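Local structure of EGF family domain-containing protein (Toxoplasma gondii, 4Z80) at residues A[29-40]-A[334-342]. The protein is a surface antigen of the AMA family that binds a RON2-type partner peptide and probably helps build the moving junction during host-cell invasion. Numbering follows the deposited sequence.
Sequences IWDKDGTKSHTR and SHTRPDHET
His38 lays one ring face over the CB of Asp339, a CH-pi contact with CB 3.6 Å from the ring centroid and only 4° off its normal. The ring belongs to an edge strand of a three-stranded antiparallel sheet, ordered 27-30, 43-51, 36-40, which packs on the loop and short helix of 334-342, a segment in the AMA1 family region of the PAN clan. Asp339 is itself held by Arg337, whose NE and NH2 grip the carboxylate side-on; the NE to OD1 bond is 2.7 Å and nearly straight at 173°, which probably helps keep CB over the ring face. Two residues along the strand, Arg40 starts with CG anti to its amide nitrogen and runs extended to NE, carrying its guanidinium over to Glu341. NH1 meets Glu341 OE1 at 3.0 Å and NH2 meets OE2 at 2.9 Å, each oxygen using its syn lone pair, with the planes 23° apart; NH2 has a second acidic partner in Glu254. At the other edge strand, the Trp30 indole edge meets Pro338 CD and the buried, partnerless Thr336 O (3.3 Å from CH2), while Arg260 adds a cation-pi contact. His335 lies oblique to the five-membered ring, centroids 4.8 Å apart, its NE2 hydrogen-bonded to Glu177 OE2, which also takes Trp30 N. Water 1 weakly links Trp30 NE1 to Ser334 O and bonds Ser334 OG, itself paired with Ser259. Back at Arg40, NH1 also donates to Pro338 O at 2.6 Å, with that acceptor in the guanidinium plane.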
ATOM      1  N   ILE A  29      -3.698  14.774  -0.582  1.00 15.43           N
ATOM      2  CA  ILE A  29      -4.586  14.514   0.530  1.00 15.46           C
ATOM      3  C   ILE A  29      -6.011  14.789   0.054  1.00 16.34           C
ATOM      4  O   ILE A  29      -6.222  15.611  -0.843  1.00 16.43           O
ATOM      5  CB  ILE A  29      -4.243  15.380   1.750  1.00 18.84           C
ATOM      6  CG1 ILE A  29      -4.146  16.843   1.338  1.00 24.91           C
ATOM      7  CG2 ILE A  29      -2.923  14.923   2.374  1.00 18.37           C
ATOM      8  CD1 ILE A  29      -4.422  17.781   2.440  1.00 35.77           C
ATOM      9  N   TRP A  30      -6.982  14.097   0.637  1.00 14.55           N
ATOM     10  CA  TRP A  30      -8.377  14.246   0.217  1.00 14.79           C
ATOM     11  C   TRP A  30      -8.976  15.478   0.887  1.00 17.82           C
ATOM     12  O   TRP A  30      -8.792  15.693   2.082  1.00 16.80           O
ATOM     13  CB  TRP A  30      -9.196  12.986   0.554  1.00 13.68           C
ATOM     14  CG  TRP A  30      -8.583  11.732   0.013  1.00 12.67           C
ATOM     15  CD1 TRP A  30      -8.003  10.726   0.736  1.00 14.47           C
ATOM     16  CD2 TRP A  30      -8.449  11.364  -1.361  1.00 12.66           C
ATOM     17  NE1 TRP A  30      -7.524   9.755  -0.104  1.00 13.34           N
ATOM     18  CE2 TRP A  30      -7.792  10.115  -1.397  1.00 14.67           C
ATOM     19  CE3 TRP A  30      -8.825  11.963  -2.569  1.00 13.68           C
ATOM     20  CZ2 TRP A  30      -7.492   9.463  -2.588  1.00 15.46           C
ATOM     21  CZ3 TRP A  30      -8.529  11.307  -3.755  1.00 14.87           C
ATOM     22  CH2 TRP A  30      -7.872  10.068  -3.753  1.00 15.29           C
ATOM     23  N   ASP A  31      -9.668  16.297   0.104  1.00 18.86           N
ATOM     24  CA  ASP A  31     -10.376  17.449   0.651  1.00 23.32           C
ATOM     25  C   ASP A  31     -11.411  17.948  -0.347  1.00 22.03           C
ATOM     26  O   ASP A  31     -11.102  18.120  -1.523  1.00 22.58           O
ATOM     27  CB  ASP A  31      -9.403  18.569   1.003  1.00 28.12           C
ATOM     28  CG  ASP A  31     -10.031  19.611   1.909  1.00 35.01           C
ATOM     29  OD1 ASP A  31     -10.764  20.475   1.389  1.00 31.85           O
ATOM     30  OD2 ASP A  31      -9.810  19.555   3.141  1.00 32.97           O
ATOM     31  N   LYS A  32     -12.632  18.191   0.113  1.00 24.64           N
ATOM     32  CA  LYS A  32     -13.695  18.582  -0.811  1.00 23.98           C
ATOM     33  C   LYS A  32     -13.473  19.991  -1.373  1.00 27.00           C
ATOM     34  O   LYS A  32     -14.116  20.372  -2.348  1.00 30.71           O
ATOM     35  CB  LYS A  32     -15.068  18.476  -0.137  1.00 29.57           C
ATOM     36  CG  LYS A  32     -15.283  19.369   1.063  1.00 34.03           C
ATOM     37  CD  LYS A  32     -16.653  19.106   1.669  1.00 40.73           C
ATOM     38  CE  LYS A  32     -16.812  19.795   3.008  1.00 45.02           C
ATOM     39  NZ  LYS A  32     -16.563  21.258   2.911  1.00 50.13           N
ATOM     40  N   ASP A  33     -12.548  20.746  -0.783  1.00 24.66           N
ATOM     41  CA  ASP A  33     -12.184  22.072  -1.292  1.00 28.84           C
ATOM     42  C   ASP A  33     -10.857  22.057  -2.054  1.00 29.22           C
ATOM     43  O   ASP A  33     -10.337  23.107  -2.435  1.00 28.90           O
ATOM     44  CB  ASP A  33     -12.101  23.080  -0.145  1.00 30.24           C
ATOM     45  CG  ASP A  33     -13.452  23.362   0.486  1.00 35.48           C
ATOM     46  OD1 ASP A  33     -14.478  23.271  -0.221  1.00 43.11           O
ATOM     47  OD2 ASP A  33     -13.487  23.678   1.693  1.00 38.27           O
ATOM     48  N   GLY A  34     -10.301  20.870  -2.277  1.00 28.64           N
ATOM     49  CA  GLY A  34      -9.078  20.755  -3.050  1.00 24.34           C
ATOM     50  C   GLY A  34      -9.294  21.221  -4.480  1.00 24.08           C
ATOM     51  O   GLY A  34     -10.387  21.079  -5.021  1.00 26.11           O
ATOM     52  N   THR A  35      -8.253  21.766  -5.099  1.00 24.28           N
ATOM     53  CA  THR A  35      -8.379  22.323  -6.444  1.00 24.62           C
ATOM     54  C   THR A  35      -8.248  21.272  -7.548  1.00 25.75           C
ATOM     55  O   THR A  35      -8.565  21.542  -8.705  1.00 28.40           O
ATOM     56  CB  THR A  35      -7.331  23.421  -6.680  1.00 29.17           C
ATOM     57  OG1 THR A  35      -6.017  22.871  -6.533  1.00 28.90           O
ATOM     58  CG2 THR A  35      -7.526  24.565  -5.678  1.00 34.11           C
ATOM     59  N   LYS A  36      -7.795  20.072  -7.192  1.00 21.17           N
ATOM     60  CA  LYS A  36      -7.666  18.977  -8.149  1.00 19.78           C
ATOM     61  C   LYS A  36      -8.918  18.112  -8.137  1.00 19.85           C
ATOM     62  O   LYS A  36      -9.496  17.873  -7.080  1.00 18.37           O
ATOM     63  CB  LYS A  36      -6.446  18.110  -7.828  1.00 18.53           C
ATOM     64  CG  LYS A  36      -5.152  18.885  -7.663  1.00 19.47           C
ATOM     65  CD  LYS A  36      -4.769  19.630  -8.930  1.00 22.74           C
ATOM     66  CE  LYS A  36      -3.493  20.421  -8.717  1.00 25.69           C
ATOM     67  NZ  LYS A  36      -3.087  21.175  -9.927  1.00 27.12           N
ATOM     68  N   SER A  37      -9.333  17.629  -9.304  1.00 20.82           N
ATOM     69  CA  SER A  37     -10.520  16.790  -9.364  1.00 19.68           C
ATOM     70  C   SER A  37     -10.512  15.826 -10.528  1.00 18.32           C
ATOM     71  O   SER A  37      -9.833  16.034 -11.532  1.00 22.83           O
ATOM     72  CB  SER A  37     -11.780  17.653  -9.434  1.00 28.39           C
ATOM     73  OG  SER A  37     -11.831  18.399 -10.633  1.00 30.36           O
ATOM     74  N   HIS A  38     -11.270  14.752 -10.366  1.00 19.40           N
ATOM     75  CA  HIS A  38     -11.432  13.765 -11.410  1.00 19.07           C
ATOM     76  C   HIS A  38     -12.692  12.974 -11.174  1.00 21.21           C
ATOM     77  O   HIS A  38     -12.953  12.544 -10.054  1.00 20.03           O
ATOM     78  CB  HIS A  38     -10.248  12.813 -11.454  1.00 20.07           C
ATOM     79  CG  HIS A  38     -10.374  11.750 -12.497  1.00 15.96           C
ATOM     80  ND1 HIS A  38     -10.218  12.010 -13.841  1.00 19.44           N
ATOM     81  CD2 HIS A  38     -10.628  10.425 -12.396  1.00 17.55           C
ATOM     82  CE1 HIS A  38     -10.372  10.890 -14.523  1.00 20.17           C
ATOM     83  NE2 HIS A  38     -10.622   9.913 -13.670  1.00 19.04           N
ATOM     84  N   THR A  39     -13.469  12.771 -12.231  1.00 22.50           N
ATOM     85  CA  THR A  39     -14.660  11.955 -12.122  1.00 22.31           C
ATOM     86  C   THR A  39     -14.354  10.559 -12.649  1.00 22.73           C
ATOM     87  O   THR A  39     -13.995  10.382 -13.813  1.00 27.89           O
ATOM     88  CB  THR A  39     -15.839  12.588 -12.867  1.00 22.71           C
ATOM     89  OG1 THR A  39     -16.074  13.894 -12.325  1.00 24.24           O
ATOM     90  CG2 THR A  39     -17.098  11.743 -12.700  1.00 28.99           C
ATOM     91  N   ARG A  40     -14.461   9.582 -11.756  1.00 25.60           N
ATOM     92  CA  ARG A  40     -14.216   8.184 -12.076  1.00 27.01           C
ATOM     93  C   ARG A  40     -15.515   7.440 -11.839  1.00 36.48           C
ATOM     94  O   ARG A  40     -15.968   7.308 -10.699  1.00 31.56           O
ATOM     95  CB  ARG A  40     -13.073   7.621 -11.218  1.00 30.48           C
ATOM     96  CG  ARG A  40     -12.745   6.151 -11.436  1.00 29.87           C
ATOM     97  CD  ARG A  40     -11.850   5.628 -10.313  1.00 31.98           C
ATOM     98  NE  ARG A  40     -11.395   4.259 -10.550  1.00 27.34           N
ATOM     99  CZ  ARG A  40     -10.266   3.932 -11.176  1.00 31.82           C
ATOM    100  NH1 ARG A  40      -9.455   4.873 -11.636  1.00 28.57           N
ATOM    101  NH2 ARG A  40      -9.944   2.654 -11.342  1.00 34.25           N
ATOM    102  N   SER A 334      -2.592   4.996   0.455  1.00 12.15           N
ATOM    103  CA  SER A 334      -3.956   5.388   0.785  1.00 12.00           C
ATOM    104  C   SER A 334      -4.411   6.528  -0.113  1.00 13.45           C
ATOM    105  O   SER A 334      -5.602   6.673  -0.399  1.00 15.80           O
ATOM    106  CB  SER A 334      -4.030   5.787   2.260  1.00 13.18           C
ATOM    107  OG  SER A 334      -5.366   5.915   2.721  1.00 13.72           O
ATOM    108  N   HIS A 335      -3.452   7.325  -0.571  1.00 11.14           N
ATOM    109  CA  HIS A 335      -3.730   8.488  -1.398  1.00 13.47           C
ATOM    110  C   HIS A 335      -3.350   8.223  -2.858  1.00 12.38           C
ATOM    111  O   HIS A 335      -2.544   8.933  -3.456  1.00 15.04           O
ATOM    112  CB  HIS A 335      -2.987   9.704  -0.841  1.00 12.10           C
ATOM    113  CG  HIS A 335      -3.456  10.132   0.519  1.00 12.62           C
ATOM    114  ND1 HIS A 335      -2.743   9.878   1.672  1.00 13.75           N
ATOM    115  CD2 HIS A 335      -4.567  10.807   0.904  1.00 13.67           C
ATOM    116  CE1 HIS A 335      -3.397  10.379   2.709  1.00 14.54           C
ATOM    117  NE2 HIS A 335      -4.509  10.943   2.269  1.00 13.83           N
ATOM    118  N   THR A 336      -3.947   7.186  -3.425  1.00 12.59           N
ATOM    119  CA  THR A 336      -3.768   6.870  -4.830  1.00 11.49           C
ATOM    120  C   THR A 336      -4.676   7.770  -5.669  1.00 12.09           C
ATOM    121  O   THR A 336      -5.835   7.982  -5.304  1.00 14.18           O
ATOM    122  CB  THR A 336      -4.081   5.389  -5.082  1.00 13.21           C
ATOM    123  OG1 THR A 336      -3.114   4.579  -4.393  1.00 12.93           O
ATOM    124  CG2 THR A 336      -4.048   5.046  -6.561  1.00 12.69           C
ATOM    125  N   ARG A 337      -4.169   8.296  -6.780  1.00 11.54           N
ATOM    126  CA  ARG A 337      -4.950   9.234  -7.584  1.00 12.05           C
ATOM    127  C   ARG A 337      -5.942   8.449  -8.455  1.00 11.75           C
ATOM    128  O   ARG A 337      -5.612   7.404  -9.009  1.00 12.88           O
ATOM    129  CB  ARG A 337      -4.039  10.148  -8.425  1.00 12.43           C
ATOM    130  CG  ARG A 337      -3.044   9.473  -9.381  1.00 12.34           C
ATOM    131  CD  ARG A 337      -2.095  10.505  -9.998  1.00 12.99           C
ATOM    132  NE  ARG A 337      -2.847  11.585 -10.642  1.00 13.31           N
ATOM    133  CZ  ARG A 337      -2.412  12.825 -10.836  1.00 14.57           C
ATOM    134  NH1 ARG A 337      -1.196  13.202 -10.458  1.00 13.94           N
ATOM    135  NH2 ARG A 337      -3.209  13.703 -11.425  1.00 15.06           N
ATOM    136  N   PRO A 338      -7.185   8.941  -8.535  1.00 13.77           N
ATOM    137  CA  PRO A 338      -8.253   8.188  -9.199  1.00 15.48           C
ATOM    138  C   PRO A 338      -8.119   8.187 -10.717  1.00 16.38           C
ATOM    139  O   PRO A 338      -8.778   7.389 -11.394  1.00 17.09           O
ATOM    140  CB  PRO A 338      -9.522   8.926  -8.751  1.00 15.57           C
ATOM    141  CG  PRO A 338      -9.082  10.293  -8.452  1.00 19.69           C
ATOM    142  CD  PRO A 338      -7.690  10.163  -7.891  1.00 14.90           C
ATOM    143  N   ASP A 339      -7.265   9.065 -11.234  1.00 14.02           N
ATOM    144  CA  ASP A 339      -6.983   9.143 -12.663  1.00 13.03           C
ATOM    145  C   ASP A 339      -5.670   8.418 -12.996  1.00 12.10           C
ATOM    146  O   ASP A 339      -5.023   8.729 -13.986  1.00 13.48           O
ATOM    147  CB  ASP A 339      -6.914  10.611 -13.122  1.00 13.98           C
ATOM    148  CG  ASP A 339      -5.975  11.451 -12.270  1.00 14.15           C
ATOM    149  OD1 ASP A 339      -5.362  10.897 -11.331  1.00 14.77           O
ATOM    150  OD2 ASP A 339      -5.841  12.659 -12.543  1.00 15.86           O
ATOM    151  N   HIS A 340      -5.286   7.437 -12.184  1.00 13.99           N
ATOM    152  CA  HIS A 340      -3.957   6.847 -12.327  1.00 13.65           C
ATOM    153  C   HIS A 340      -3.754   6.140 -13.667  1.00 14.32           C
ATOM    154  O   HIS A 340      -2.637   6.081 -14.170  1.00 14.77           O
ATOM    155  CB  HIS A 340      -3.660   5.883 -11.158  1.00 14.52           C
ATOM    156  CG  HIS A 340      -4.482   4.632 -11.162  1.00 14.32           C
ATOM    157  ND1 HIS A 340      -4.067   3.465 -11.770  1.00 16.51           N
ATOM    158  CD2 HIS A 340      -5.703   4.368 -10.638  1.00 15.75           C
ATOM    159  CE1 HIS A 340      -4.993   2.535 -11.612  1.00 19.11           C
ATOM    160  NE2 HIS A 340      -5.996   3.057 -10.930  1.00 19.78           N
ATOM    161  N   GLU A 341      -4.812   5.614 -14.273  1.00 14.52           N
ATOM    162  CA  GLU A 341      -4.645   4.949 -15.563  1.00 16.48           C
ATOM    163  C   GLU A 341      -4.110   5.878 -16.643  1.00 17.34           C
ATOM    164  O   GLU A 341      -3.417   5.424 -17.558  1.00 16.76           O
ATOM    165  CB  GLU A 341      -5.963   4.345 -16.034  1.00 19.08           C
ATOM    166  CG  GLU A 341      -6.428   3.200 -15.163  1.00 24.91           C
ATOM    167  CD  GLU A 341      -7.296   3.651 -14.009  1.00 28.55           C
ATOM    168  OE1 GLU A 341      -7.328   4.868 -13.705  1.00 29.39           O
ATOM    169  OE2 GLU A 341      -7.961   2.777 -13.411  1.00 40.06           O
ATOM    170  N   THR A 342      -4.408   7.170 -16.541  1.00 12.95           N
ATOM    171  CA  THR A 342      -3.970   8.127 -17.553  1.00 13.93           C
ATOM    172  C   THR A 342      -2.846   9.025 -17.055  1.00 12.81           C
ATOM    173  O   THR A 342      -2.301   9.805 -17.825  1.00 15.25           O
ATOM    174  CB  THR A 342      -5.134   9.029 -18.040  1.00 17.14           C
ATOM    175  OG1 THR A 342      -5.718   9.726 -16.932  1.00 17.55           O
ATOM    176  CG2 THR A 342      -6.194   8.194 -18.735  1.00 17.97           C
TER
HETATM  177  O   HOH W   1      -6.636   8.221   2.174  1.00 16.69           O